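Local structure of mevalonate kinase, putative (Leishmania major, 2HFS) at residues Y44-L58 / L93-L106. The protein probably catalyses the ATP-dependent phosphorylation of (R)-mevalonate to (R)-5-phosphomevalonate, an early step of isoprenoid and sterol biosynthesis. Sequence-based numbering, arbitrary orientation.
Sequences YTECRLEINPGVPGL and LSGDGLKMFIGGPL
M100, a selenomethionine, runs out straight from strand 97-103 and fills the hollow between three side chains of 44-58. Its CG rests on L49 CD2 (3.7 Å), its CE meets C47 SG, and its SE lies 3.8 Å from L58 CD2. With CG anti to the backbone N (chi1 -179°), the L58 side chain extends toward M100, and its second torsion, 67°, turns CD2 onto the selenium and CD1 against L98 CB. On the other face of the sheet the aliphatic part of K99 passes across the N52 amide, with CG 3.6 Å from ND2, while F101 and R48 pair through their CB atoms. Strands 44-52 and 97-103 themselves run antiparallel, and the R48–F101 and E50–K99 pairs each exchange two backbone hydrogen bonds.

Both ends are shaped by glycine and proline. At one, the type II turn from N52 to V55 folds the chain back over G97, whose CA lies 3.1 Å from G57 O, and the same G57 O accepts a hydrogen bond from L98 N. D96 OD1 holds the turn through G54 N, a straight bond of 2.7 Å that meets the carboxylate from above its plane, and G57 N donates a hydrogen bond to L93 O. At the other end, P105 CD sits over the centre of the Y44 ring (3.5 Å from the centroid), a CH-pi contact, and L106 N donates a hydrogen bond to Y44 O. A water there links T45 OG1 with the carbonyls of G103 and L106.

Strand 97-103 thus lies between 36-52, antiparallel, and 58-62, parallel, in the mixed sheet of this GHMP kinase. The M100 face packs under two helices: H82 of 70-88 touches M100 and L58, while A125 and L129 of 114-130 meet L49 and L98.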
ATOM      1  N   TYR A  44      -6.013   1.033  -8.738  1.00  7.49           N
ATOM      2  CA  TYR A  44      -5.132   2.189  -8.873  1.00  8.29           C
ATOM      3  C   TYR A  44      -5.880   3.475  -8.668  1.00  7.41           C
ATOM      4  O   TYR A  44      -7.121   3.513  -8.699  1.00  5.67           O
ATOM      5  CB  TYR A  44      -4.491   2.194 -10.270  1.00  9.24           C
ATOM      6  CG  TYR A  44      -5.504   2.249 -11.374  1.00  8.99           C
ATOM      7  CD1 TYR A  44      -5.915   3.478 -11.908  1.00 10.47           C
ATOM      8  CD2 TYR A  44      -6.079   1.079 -11.878  1.00  8.16           C
ATOM      9  CE1 TYR A  44      -6.861   3.543 -12.914  1.00  9.27           C
ATOM     10  CE2 TYR A  44      -7.039   1.130 -12.897  1.00 11.04           C
ATOM     11  CZ  TYR A  44      -7.425   2.362 -13.398  1.00 10.61           C
ATOM     12  OH  TYR A  44      -8.348   2.431 -14.401  1.00  9.85           O
ATOM     13  N   THR A  45      -5.109   4.534  -8.452  1.00  6.69           N
ATOM     14  CA  THR A  45      -5.642   5.876  -8.429  1.00  8.45           C
ATOM     15  C   THR A  45      -5.104   6.540  -9.710  1.00  9.10           C
ATOM     16  O   THR A  45      -3.904   6.394 -10.047  1.00  8.33           O
ATOM     17  CB  THR A  45      -5.129   6.608  -7.165  1.00  9.38           C
ATOM     18  OG1 THR A  45      -5.803   6.088  -6.002  1.00  6.90           O
ATOM     19  CG2 THR A  45      -5.517   8.068  -7.180  1.00 10.76           C
ATOM     20  N   GLU A  46      -5.992   7.211 -10.444  1.00  7.63           N
ATOM     21  CA  GLU A  46      -5.587   7.934 -11.666  1.00  8.75           C
ATOM     22  C   GLU A  46      -5.656   9.457 -11.476  1.00  8.99           C
ATOM     23  O   GLU A  46      -6.571   9.959 -10.800  1.00  8.09           O
ATOM     24  CB  GLU A  46      -6.434   7.482 -12.857  1.00  9.62           C
ATOM     25  CG  GLU A  46      -6.197   8.321 -14.115  1.00 12.08           C
ATOM     26  CD  GLU A  46      -6.970   7.845 -15.333  1.00 15.12           C
ATOM     27  OE1 GLU A  46      -8.054   7.244 -15.169  1.00 18.62           O
ATOM     28  OE2 GLU A  46      -6.481   8.086 -16.462  1.00 19.15           O
ATOM     29  N   CYS A  47      -4.671  10.173 -12.033  1.00  9.29           N
ATOM     30  CA  CYS A  47      -4.645  11.635 -12.031  1.00  9.55           C
ATOM     31  C   CYS A  47      -4.688  12.150 -13.479  1.00 10.80           C
ATOM     32  O   CYS A  47      -3.942  11.673 -14.351  1.00  9.64           O
ATOM     33  CB  CYS A  47      -3.410  12.171 -11.283  1.00 10.39           C
ATOM     34  SG  CYS A  47      -3.185  13.959 -11.467  1.00 11.17           S
ATOM     35  N   ARG A  48      -5.590  13.101 -13.725  1.00 10.75           N
ATOM     36  CA  ARG A  48      -5.689  13.805 -14.996  1.00 12.15           C
ATOM     37  C   ARG A  48      -5.454  15.271 -14.691  1.00 11.87           C
ATOM     38  O   ARG A  48      -5.950  15.791 -13.669  1.00 11.18           O
ATOM     39  CB  ARG A  48      -7.090  13.659 -15.604  1.00 12.22           C
ATOM     40  CG  ARG A  48      -7.476  12.284 -16.117  1.00 12.50           C
ATOM     41  CD  ARG A  48      -8.924  12.205 -16.672  1.00 16.66           C
ATOM     42  NE  ARG A  48      -9.045  12.886 -17.963  1.00 24.18           N
ATOM     43  CZ  ARG A  48      -9.982  12.647 -18.890  1.00 25.76           C
ATOM     44  NH1 ARG A  48     -10.912  11.718 -18.696  1.00 24.70           N
ATOM     45  NH2 ARG A  48      -9.975  13.337 -20.027  1.00 23.42           N
ATOM     46  N   LEU A  49      -4.717  15.924 -15.583  1.00 10.75           N
ATOM     47  CA  LEU A  49      -4.372  17.326 -15.456  1.00  9.71           C
ATOM     48  C   LEU A  49      -4.710  18.110 -16.719  1.00 10.21           C
ATOM     49  O   LEU A  49      -4.645  17.578 -17.815  1.00  9.44           O
ATOM     50  CB  LEU A  49      -2.872  17.462 -15.203  1.00 11.02           C
ATOM     51  CG  LEU A  49      -2.317  16.891 -13.902  1.00  9.55           C
ATOM     52  CD1 LEU A  49      -0.813  17.113 -13.925  1.00  6.57           C
ATOM     53  CD2 LEU A  49      -2.941  17.593 -12.685  1.00  7.21           C
ATOM     54  N   GLU A  50      -5.071  19.373 -16.542  1.00 10.50           N
ATOM     55  CA  GLU A  50      -5.130  20.320 -17.644  1.00 10.96           C
ATOM     56  C   GLU A  50      -4.839  21.729 -17.167  1.00 11.19           C
ATOM     57  O   GLU A  50      -5.023  22.049 -15.992  1.00 10.68           O
ATOM     58  CB  GLU A  50      -6.479  20.257 -18.321  1.00 12.92           C
ATOM     59  CG  GLU A  50      -7.642  20.499 -17.386  1.00 15.61           C
ATOM     60  CD  GLU A  50      -8.938  20.373 -18.139  1.00 17.65           C
ATOM     61  OE1 GLU A  50      -9.349  19.232 -18.425  1.00 18.63           O
ATOM     62  OE2 GLU A  50      -9.511  21.417 -18.475  1.00 17.08           O
ATOM     63  N   ILE A  51      -4.379  22.562 -18.090  1.00 12.05           N
ATOM     64  CA  ILE A  51      -4.028  23.944 -17.790  1.00 13.43           C
ATOM     65  C   ILE A  51      -5.254  24.732 -17.372  1.00 12.67           C
ATOM     66  O   ILE A  51      -6.376  24.409 -17.779  1.00 13.53           O
ATOM     67  CB  ILE A  51      -3.247  24.580 -18.976  1.00 12.71           C
ATOM     68  CG1 ILE A  51      -4.072  24.594 -20.271  1.00 18.24           C
ATOM     69  CG2 ILE A  51      -1.937  23.821 -19.202  1.00 16.00           C
ATOM     70  CD1 ILE A  51      -3.333  25.251 -21.472  1.00 16.67           C
ATOM     71  N   ASN A  52      -5.052  25.713 -16.495  1.00 12.12           N
ATOM     72  CA  ASN A  52      -6.138  26.557 -16.010  1.00 12.70           C
ATOM     73  C   ASN A  52      -5.695  27.999 -16.252  1.00 13.26           C
ATOM     74  O   ASN A  52      -5.157  28.633 -15.364  1.00 13.60           O
ATOM     75  CB  ASN A  52      -6.397  26.268 -14.518  1.00 12.66           C
ATOM     76  CG  ASN A  52      -7.858  26.511 -14.099  1.00 14.09           C
ATOM     77  OD1 ASN A  52      -8.756  26.633 -14.935  1.00 12.74           O
ATOM     78  ND2 ASN A  52      -8.090  26.551 -12.800  1.00 14.81           N
ATOM     79  N   PRO A  53      -5.841  28.494 -17.484  1.00 12.88           N
ATOM     80  CA  PRO A  53      -5.285  29.806 -17.824  1.00 14.92           C
ATOM     81  C   PRO A  53      -5.909  30.888 -16.966  1.00 16.37           C
ATOM     82  O   PRO A  53      -7.111  30.847 -16.711  1.00 17.30           O
ATOM     83  CB  PRO A  53      -5.675  29.980 -19.286  1.00 14.63           C
ATOM     84  CG  PRO A  53      -5.856  28.634 -19.766  1.00 11.65           C
ATOM     85  CD  PRO A  53      -6.528  27.887 -18.638  1.00 13.61           C
ATOM     86  N   GLY A  54      -5.076  31.802 -16.468  1.00 16.71           N
ATOM     87  CA  GLY A  54      -5.536  32.929 -15.668  1.00 19.29           C
ATOM     88  C   GLY A  54      -5.870  32.641 -14.216  1.00 19.77           C
ATOM     89  O   GLY A  54      -6.075  33.571 -13.439  1.00 20.76           O
ATOM     90  N   VAL A  55      -5.968  31.359 -13.854  1.00 19.17           N
ATOM     91  CA  VAL A  55      -6.348  30.976 -12.500  1.00 19.10           C
ATOM     92  C   VAL A  55      -5.157  30.279 -11.865  1.00 18.77           C
ATOM     93  O   VAL A  55      -4.773  29.202 -12.308  1.00 18.58           O
ATOM     94  CB  VAL A  55      -7.599  30.044 -12.476  1.00 19.58           C
ATOM     95  CG1 VAL A  55      -8.056  29.802 -11.046  1.00 17.86           C
ATOM     96  CG2 VAL A  55      -8.722  30.609 -13.338  1.00 19.06           C
ATOM     97  N   PRO A  56      -4.543  30.919 -10.868  1.00 19.12           N
ATOM     98  CA  PRO A  56      -3.312  30.422 -10.247  1.00 17.52           C
ATOM     99  C   PRO A  56      -3.550  29.170  -9.405  1.00 18.94           C
ATOM    100  O   PRO A  56      -4.697  28.908  -8.971  1.00 19.07           O
ATOM    101  CB  PRO A  56      -2.896  31.570  -9.318  1.00 19.50           C
ATOM    102  CG  PRO A  56      -3.715  32.761  -9.748  1.00 17.78           C
ATOM    103  CD  PRO A  56      -4.992  32.194 -10.271  1.00 20.16           C
ATOM    104  N   GLY A  57      -2.476  28.419  -9.170  1.00 17.09           N
ATOM    105  CA  GLY A  57      -2.504  27.254  -8.296  1.00 15.56           C
ATOM    106  C   GLY A  57      -3.138  25.984  -8.851  1.00 14.43           C
ATOM    107  O   GLY A  57      -3.427  25.858 -10.048  1.00 12.38           O
ATOM    108  N   LEU A  58      -3.349  25.037  -7.944  1.00 14.16           N
ATOM    109  CA  LEU A  58      -3.809  23.698  -8.286  1.00 13.57           C
ATOM    110  C   LEU A  58      -5.226  23.503  -7.763  1.00 14.27           C
ATOM    111  O   LEU A  58      -5.465  23.499  -6.550  1.00 13.01           O
ATOM    112  CB  LEU A  58      -2.855  22.641  -7.686  1.00 14.07           C
ATOM    113  CG  LEU A  58      -3.139  21.158  -7.939  1.00 13.70           C
ATOM    114  CD1 LEU A  58      -2.947  20.841  -9.426  1.00 10.89           C
ATOM    115  CD2 LEU A  58      -2.255  20.271  -7.060  1.00 13.71           C
ATOM    116  N   LEU A  93       2.943  27.442 -10.457  1.00 16.52           N
ATOM    117  CA  LEU A  93       1.537  27.650 -10.766  1.00 16.44           C
ATOM    118  C   LEU A  93       1.037  29.058 -10.373  1.00 16.81           C
ATOM    119  O   LEU A  93      -0.170  29.303 -10.297  1.00 16.66           O
ATOM    120  CB  LEU A  93       0.697  26.530 -10.125  1.00 14.56           C
ATOM    121  CG  LEU A  93       0.991  25.066 -10.564  1.00 15.59           C
ATOM    122  CD1 LEU A  93      -0.099  24.115 -10.075  1.00 12.46           C
ATOM    123  CD2 LEU A  93       1.197  24.891 -12.085  1.00  9.69           C
ATOM    124  N   SER A  94       1.969  29.989 -10.181  1.00 17.69           N
ATOM    125  CA  SER A  94       1.625  31.349  -9.745  1.00 18.96           C
ATOM    126  C   SER A  94       0.917  32.208 -10.813  1.00 18.61           C
ATOM    127  O   SER A  94       0.209  33.161 -10.474  1.00 19.75           O
ATOM    128  CB  SER A  94       2.853  32.067  -9.172  1.00 18.32           C
ATOM    129  OG  SER A  94       3.852  32.234 -10.166  1.00 21.30           O
ATOM    130  N   GLY A  95       1.084  31.859 -12.089  1.00 19.63           N
ATOM    131  CA  GLY A  95       0.350  32.512 -13.180  1.00 19.55           C
ATOM    132  C   GLY A  95      -0.858  31.682 -13.586  1.00 18.69           C
ATOM    133  O   GLY A  95      -1.913  31.781 -12.964  1.00 19.57           O
ATOM    134  N   ASP A  96      -0.709  30.890 -14.644  1.00 17.44           N
ATOM    135  CA  ASP A  96      -1.708  29.891 -15.022  1.00 18.20           C
ATOM    136  C   ASP A  96      -1.525  28.665 -14.151  1.00 16.18           C
ATOM    137  O   ASP A  96      -0.403  28.200 -13.948  1.00 17.42           O
ATOM    138  CB  ASP A  96      -1.541  29.458 -16.474  1.00 18.36           C
ATOM    139  CG  ASP A  96      -1.761  30.576 -17.450  1.00 23.31           C
ATOM    140  OD1 ASP A  96      -2.403  31.588 -17.068  1.00 24.10           O
ATOM    141  OD2 ASP A  96      -1.324  30.518 -18.627  1.00 24.25           O
ATOM    142  N   GLY A  97      -2.638  28.124 -13.674  1.00 13.79           N
ATOM    143  CA  GLY A  97      -2.608  26.989 -12.773  1.00 13.14           C
ATOM    144  C   GLY A  97      -2.989  25.714 -13.491  1.00 13.09           C
ATOM    145  O   GLY A  97      -2.871  25.614 -14.720  1.00 12.14           O
ATOM    146  N   LEU A  98      -3.441  24.740 -12.707  1.00 12.22           N
ATOM    147  CA  LEU A  98      -3.860  23.448 -13.219  1.00 12.26           C
ATOM    148  C   LEU A  98      -5.174  23.020 -12.577  1.00 12.03           C
ATOM    149  O   LEU A  98      -5.412  23.253 -11.391  1.00 11.97           O
ATOM    150  CB  LEU A  98      -2.790  22.368 -12.922  1.00 11.76           C
ATOM    151  CG  LEU A  98      -1.394  22.484 -13.565  1.00 13.59           C
ATOM    152  CD1 LEU A  98      -0.446  21.398 -13.053  1.00 15.88           C
ATOM    153  CD2 LEU A  98      -1.435  22.432 -15.089  1.00 15.65           C
ATOM    154  N   LYS A  99      -6.016  22.368 -13.362  1.00 13.23           N
ATOM    155  CA  LYS A  99      -7.126  21.634 -12.805  1.00 13.23           C
ATOM    156  C   LYS A  99      -6.703  20.178 -12.723  1.00 13.76           C
ATOM    157  O   LYS A  99      -6.206  19.627 -13.707  1.00 12.60           O
ATOM    158  CB  LYS A  99      -8.373  21.795 -13.678  1.00 13.91           C
ATOM    159  CG  LYS A  99      -9.100  23.118 -13.411  1.00 16.76           C
ATOM    160  CD  LYS A  99     -10.224  23.380 -14.415  1.00 18.53           C
ATOM    161  CE  LYS A  99     -11.554  22.864 -13.944  1.00 19.02           C
ATOM    162  NZ  LYS A  99     -12.649  23.285 -14.874  1.00 23.59           N
HETATM  163  N   MSE A 100      -6.911  19.585 -11.550  1.00 11.89           N
HETATM  164  CA  MSE A 100      -6.516  18.210 -11.250  1.00 13.29           C
HETATM  165  C   MSE A 100      -7.791  17.391 -11.024  1.00 12.58           C
HETATM  166  O   MSE A 100      -8.631  17.740 -10.179  1.00 11.98           O
HETATM  167  CB  MSE A 100      -5.641  18.211  -9.991  1.00 15.05           C
HETATM  168  CG  MSE A 100      -4.989  16.883  -9.667  1.00 16.68           C
HETATM  169 SE   MSE A 100      -3.849  17.000  -8.052  1.00 24.06          SE
HETATM  170  CE  MSE A 100      -3.418  15.147  -7.994  1.00 18.57           C
ATOM    171  N   PHE A 101      -7.959  16.317 -11.785  1.00  9.38           N
ATOM    172  CA  PHE A 101      -9.051  15.383 -11.512  1.00  9.86           C
ATOM    173  C   PHE A 101      -8.470  14.100 -10.935  1.00  9.75           C
ATOM    174  O   PHE A 101      -7.539  13.547 -11.516  1.00  9.87           O
ATOM    175  CB  PHE A 101      -9.844  15.095 -12.783  1.00 10.79           C
ATOM    176  CG  PHE A 101     -10.940  14.083 -12.589  1.00 14.13           C
ATOM    177  CD1 PHE A 101     -12.219  14.494 -12.194  1.00 17.74           C
ATOM    178  CD2 PHE A 101     -10.699  12.726 -12.798  1.00 14.56           C
ATOM    179  CE1 PHE A 101     -13.244  13.562 -12.008  1.00 15.31           C
ATOM    180  CE2 PHE A 101     -11.724  11.776 -12.605  1.00 13.22           C
ATOM    181  CZ  PHE A 101     -12.988  12.193 -12.215  1.00 14.72           C
ATOM    182  N   ILE A 102      -8.973  13.646  -9.780  1.00  9.77           N
ATOM    183  CA  ILE A 102      -8.448  12.379  -9.205  1.00  9.30           C
ATOM    184  C   ILE A 102      -9.504  11.291  -9.199  1.00  9.85           C
ATOM    185  O   ILE A 102     -10.591  11.480  -8.632  1.00  9.47           O
ATOM    186  CB  ILE A 102      -7.870  12.532  -7.768  1.00  9.95           C
ATOM    187  CG1 ILE A 102      -7.200  13.893  -7.532  1.00  9.20           C
ATOM    188  CG2 ILE A 102      -6.891  11.378  -7.466  1.00  8.44           C
ATOM    189  CD1 ILE A 102      -6.723  14.061  -6.087  1.00  8.61           C
ATOM    190  N   GLY A 103      -9.153  10.138  -9.770  1.00  8.38           N
ATOM    191  CA  GLY A 103     -10.084   9.023  -9.934  1.00  9.55           C
ATOM    192  C   GLY A 103      -9.467   7.650  -9.757  1.00  8.84           C
ATOM    193  O   GLY A 103      -8.666   7.429  -8.834  1.00 11.48           O
ATOM    194  N   GLY A 104      -9.889   6.705 -10.599  1.00 11.21           N
ATOM    195  CA  GLY A 104      -9.397   5.309 -10.507  1.00  9.58           C
ATOM    196  C   GLY A 104     -10.170   4.514  -9.464  1.00  7.08           C
ATOM    197  O   GLY A 104     -10.804   5.112  -8.594  1.00  9.06           O
ATOM    198  N   PRO A 105     -10.161   3.184  -9.547  1.00  8.17           N
ATOM    199  CA  PRO A 105     -11.052   2.353  -8.704  1.00  7.38           C
ATOM    200  C   PRO A 105     -10.530   2.052  -7.309  1.00  7.56           C
ATOM    201  O   PRO A 105     -11.287   1.565  -6.485  1.00  8.88           O
ATOM    202  CB  PRO A 105     -11.184   1.057  -9.511  1.00  8.31           C
ATOM    203  CG  PRO A 105      -9.886   0.924 -10.162  1.00  6.65           C
ATOM    204  CD  PRO A 105      -9.355   2.345 -10.453  1.00  7.86           C
ATOM    205  N   LEU A 106      -9.252   2.341  -7.037  1.00  7.96           N
ATOM    206  CA  LEU A 106      -8.704   2.157  -5.679  1.00  8.67           C
ATOM    207  C   LEU A 106      -9.508   2.913  -4.627  1.00  9.34           C
ATOM    208  O   LEU A 106      -9.834   4.071  -4.823  1.00  9.15           O
ATOM    209  CB  LEU A 106      -7.245   2.588  -5.606  1.00  9.53           C
ATOM    210  CG  LEU A 106      -6.463   2.287  -4.314  1.00  3.36           C
ATOM    211  CD1 LEU A 106      -6.382   0.801  -4.105  1.00  7.07           C
ATOM    212  CD2 LEU A 106      -5.050   2.903  -4.373  1.00  8.96           C
TER
HETATM  213  O   HOH W   1      -8.482   6.006  -6.244  1.00  5.08           O